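Local coordinates for sortase family protein (Streptococcus agalactiae, PDB 4D7W) that probably acts as a class C sortase, a cysteine transpeptidase that joins pilin subunits during pilus assembly on the streptococcal cell surface, at residues Leu86-Ser96 against Ser107-Leu115. Sequence-based numbering, arbitrary orientation.
Sequences LQTSIGHLEGS and SILSGHRGL
Within the sortase beta-barrel, Gly91 on the short strand 90-92 forms an antiparallel hydrogen-bonded pair with Ser110 on strand 105-115. Gly91 N reaches Ser110 O at 2.8 Å, and Ser110 N returns to Gly91 O at 2.7 Å. One step on, His92 and Leu109 make a non-hydrogen-bonded pair; Leu93 N then binds Ile108 O. The ladder ends in a type I turn from Leu93 to Ser96 that swings Ser96 back onto the partner strand. Ser96 N closes the turn on Leu93 O, and Ser96 OG joins it on the same oxygen at 2.7 Å, using a lone pair in the carbonyl plane, so two donors grip Leu93 O. With chi1 at 65°, Ser96 OG lies between its own backbone N and carbonyl carbon and serves a second bond, accepting from Ile108 N at 3.1 Å. Leu93 and Ile108 run side by side, CD2 against CD1. The His92 ring meets Ser107 OG and Leu109 CD2 at its edge, while its ND1 bonds Tyr51 and its NE2, like Ser107 OG, bonds Ser97 O. Strand 90-92 also pairs in parallel with strand 73-79 and 105-115 with 167-175, placing this ladder mid-sheet in the sortase fold. At the other end Ile90 lays CG2 across Leu109 CB and CD1 against Gly111 CA. Past Gly111 the backbones part and a water bridges them, accepting from His112 N at 2.8 Å and donating to Leu86 O and Ser89 O. Beside this water, Leu86 CB sits over one face of the His112 ring, 3.9 Å from the centroid, in a CH-pi contact, and Leu86 CD2 comes close to Ser110 O.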
loop_
_atom_site.group_PDB
_atom_site.type_symbol
_atom_site.label_atom_id
_atom_site.label_comp_id
_atom_site.label_asym_id
_atom_site.label_seq_id
_atom_site.Cartn_x
_atom_site.Cartn_y
_atom_site.Cartn_z
ATOM N N LEU A 86 7.191 9.955 -2.342
ATOM C CA LEU A 86 7.919 9.361 -1.219
ATOM C C LEU A 86 8.576 10.407 -0.302
ATOM O O LEU A 86 8.943 10.093 0.829
ATOM C CB LEU A 86 8.970 8.362 -1.726
ATOM C CG LEU A 86 8.469 7.071 -2.404
ATOM C CD1 LEU A 86 9.651 6.207 -2.835
ATOM C CD2 LEU A 86 7.501 6.261 -1.524
ATOM N N GLN A 87 8.702 11.650 -0.762
ATOM C CA GLN A 87 9.321 12.665 0.082
ATOM C C GLN A 87 8.475 12.972 1.323
ATOM O O GLN A 87 9.020 13.357 2.350
ATOM C CB GLN A 87 9.600 13.939 -0.720
ATOM C CG GLN A 87 10.828 13.801 -1.620
ATOM C CD GLN A 87 11.099 15.026 -2.487
ATOM O OE1 GLN A 87 10.349 16.007 -2.455
ATOM N NE2 GLN A 87 12.173 14.969 -3.273
ATOM N N THR A 88 7.161 12.769 1.255
ATOM C CA THR A 88 6.305 13.063 2.409
ATOM C C THR A 88 5.253 12.000 2.731
ATOM O O THR A 88 4.555 12.102 3.745
ATOM C CB THR A 88 5.552 14.389 2.213
ATOM O OG1 THR A 88 4.663 14.272 1.090
ATOM C CG2 THR A 88 6.535 15.530 1.990
ATOM N N SER A 89 5.118 10.993 1.873
ATOM C CA SER A 89 4.045 10.026 2.053
ATOM C C SER A 89 4.471 8.619 1.703
ATOM O O SER A 89 5.634 8.363 1.409
ATOM C CB SER A 89 2.839 10.414 1.207
ATOM O OG SER A 89 2.396 11.707 1.563
ATOM N N ILE A 90 3.508 7.711 1.735
ATOM C CA ILE A 90 3.768 6.338 1.368
ATOM C C ILE A 90 3.287 6.113 -0.055
ATOM O O ILE A 90 2.221 6.602 -0.440
ATOM C CB ILE A 90 3.064 5.363 2.332
ATOM C CG1 ILE A 90 3.470 5.667 3.784
ATOM C CG2 ILE A 90 3.364 3.925 1.954
ATOM C CD1 ILE A 90 4.979 5.581 4.027
ATOM N N GLY A 91 4.067 5.372 -0.829
ATOM C CA GLY A 91 3.713 5.110 -2.203
ATOM C C GLY A 91 3.225 3.690 -2.388
ATOM O O GLY A 91 3.611 2.780 -1.651
ATOM N N HIS A 92 2.373 3.494 -3.386
ATOM C CA HIS A 92 1.943 2.147 -3.744
ATOM C C HIS A 92 2.646 1.690 -5.023
ATOM O O HIS A 92 2.584 2.375 -6.034
ATOM C CB HIS A 92 0.425 2.110 -3.897
ATOM C CG HIS A 92 -0.075 0.855 -4.530
ATOM N ND1 HIS A 92 -0.363 0.770 -5.876
ATOM C CD2 HIS A 92 -0.318 -0.370 -4.010
ATOM C CE1 HIS A 92 -0.760 -0.458 -6.156
ATOM N NE2 HIS A 92 -0.747 -1.168 -5.042
ATOM N N LEU A 93 3.328 0.542 -4.985
ATOM C CA LEU A 93 4.047 0.035 -6.166
ATOM C C LEU A 93 3.071 -0.257 -7.312
ATOM O O LEU A 93 2.194 -1.113 -7.189
ATOM C CB LEU A 93 4.847 -1.226 -5.826
ATOM C CG LEU A 93 5.945 -1.629 -6.815
ATOM C CD1 LEU A 93 6.967 -0.526 -6.959
ATOM C CD2 LEU A 93 6.645 -2.917 -6.387
ATOM N N GLU A 94 3.252 0.434 -8.434
ATOM C CA GLU A 94 2.177 0.595 -9.415
ATOM C C GLU A 94 1.734 -0.730 -10.049
ATOM O O GLU A 94 0.570 -0.881 -10.444
ATOM C CB GLU A 94 2.612 1.589 -10.508
ATOM C CG GLU A 94 3.624 1.014 -11.477
ATOM C CD GLU A 94 3.828 1.886 -12.720
ATOM O OE1 GLU A 94 3.247 2.994 -12.770
ATOM O OE2 GLU A 94 4.565 1.455 -13.645
ATOM N N GLY A 95 2.645 -1.690 -10.141
ATOM C CA GLY A 95 2.299 -2.977 -10.724
ATOM C C GLY A 95 1.760 -4.015 -9.753
ATOM O O GLY A 95 1.543 -5.168 -10.143
ATOM N N SER A 96 1.544 -3.628 -8.494
ATOM C CA SER A 96 1.043 -4.573 -7.495
ATOM C C SER A 96 -0.455 -4.408 -7.305
ATOM O O SER A 96 -1.054 -3.479 -7.830
ATOM C CB SER A 96 1.786 -4.412 -6.154
ATOM O OG SER A 96 1.565 -3.152 -5.531
ATOM N N SER A 107 -0.429 -6.561 -2.477
ATOM C CA SER A 107 -0.234 -5.128 -2.559
ATOM C C SER A 107 1.109 -4.771 -1.921
ATOM O O SER A 107 1.453 -5.297 -0.860
ATOM C CB SER A 107 -1.377 -4.406 -1.839
ATOM O OG SER A 107 -1.336 -3.015 -2.102
ATOM N N ILE A 108 1.857 -3.872 -2.550
ATOM C CA ILE A 108 3.159 -3.461 -2.028
ATOM C C ILE A 108 3.205 -1.952 -1.811
ATOM O O ILE A 108 2.938 -1.181 -2.737
ATOM C CB ILE A 108 4.289 -3.864 -2.967
ATOM C CG1 ILE A 108 4.313 -5.380 -3.144
ATOM C CG2 ILE A 108 5.656 -3.396 -2.413
ATOM C CD1 ILE A 108 5.207 -5.854 -4.284
ATOM N N LEU A 109 3.544 -1.552 -0.586
ATOM C CA LEU A 109 3.592 -0.162 -0.170
ATOM C C LEU A 109 5.023 0.206 0.215
ATOM O O LEU A 109 5.665 -0.513 0.978
ATOM C CB LEU A 109 2.666 0.068 1.012
ATOM C CG LEU A 109 1.215 -0.354 0.806
ATOM C CD1 LEU A 109 0.391 0.055 2.013
ATOM C CD2 LEU A 109 0.684 0.260 -0.477
ATOM N N SER A 110 5.503 1.334 -0.293
ATOM C CA SER A 110 6.911 1.720 -0.145
ATOM C C SER A 110 7.067 3.095 0.514
ATOM O O SER A 110 6.287 4.022 0.260
ATOM C CB SER A 110 7.582 1.708 -1.517
ATOM O OG SER A 110 8.955 2.040 -1.439
ATOM N N GLY A 111 8.081 3.230 1.366
ATOM C CA GLY A 111 8.312 4.492 2.033
ATOM C C GLY A 111 9.783 4.617 2.392
ATOM O O GLY A 111 10.433 3.618 2.752
ATOM N N HIS A 112 10.305 5.832 2.276
ATOM C CA HIS A 112 11.702 6.113 2.640
ATOM C C HIS A 112 11.997 5.719 4.079
ATOM O O HIS A 112 11.122 5.762 4.943
ATOM C CB HIS A 112 12.038 7.590 2.444
ATOM C CG HIS A 112 12.327 7.961 1.027
ATOM N ND1 HIS A 112 12.088 9.223 0.523
ATOM C CD2 HIS A 112 12.848 7.241 0.007
ATOM C CE1 HIS A 112 12.440 9.262 -0.750
ATOM N NE2 HIS A 112 12.907 8.072 -1.087
ATOM N N ARG A 113 13.241 5.325 4.331
ATOM C CA ARG A 113 13.649 4.971 5.675
ATOM C C ARG A 113 14.058 6.277 6.332
ATOM O O ARG A 113 15.238 6.527 6.614
ATOM C CB ARG A 113 14.780 3.932 5.650
ATOM C CG ARG A 113 15.130 3.301 6.995
ATOM C CD ARG A 113 14.134 2.227 7.416
ATOM N NE ARG A 113 14.472 1.684 8.734
ATOM C CZ ARG A 113 15.313 0.674 8.947
ATOM N NH1 ARG A 113 15.931 0.093 7.930
ATOM N NH2 ARG A 113 15.548 0.249 10.183
ATOM N N GLY A 114 13.066 7.136 6.522
ATOM C CA GLY A 114 13.291 8.441 7.110
ATOM C C GLY A 114 13.886 9.473 6.168
ATOM O O GLY A 114 14.680 9.155 5.275
ATOM N N LEU A 115 13.472 10.719 6.366
ATOM C CA LEU A 115 14.101 11.871 5.735
ATOM C C LEU A 115 14.314 12.922 6.820
ATOM O O LEU A 115 13.776 12.786 7.921
ATOM C CB LEU A 115 13.249 12.412 4.582
ATOM C CG LEU A 115 13.321 11.621 3.271
ATOM C CD1 LEU A 115 12.511 12.311 2.193
ATOM C CD2 LEU A 115 14.770 11.441 2.828
HETATM O O HOH W 1 8.339 7.673 1.660
#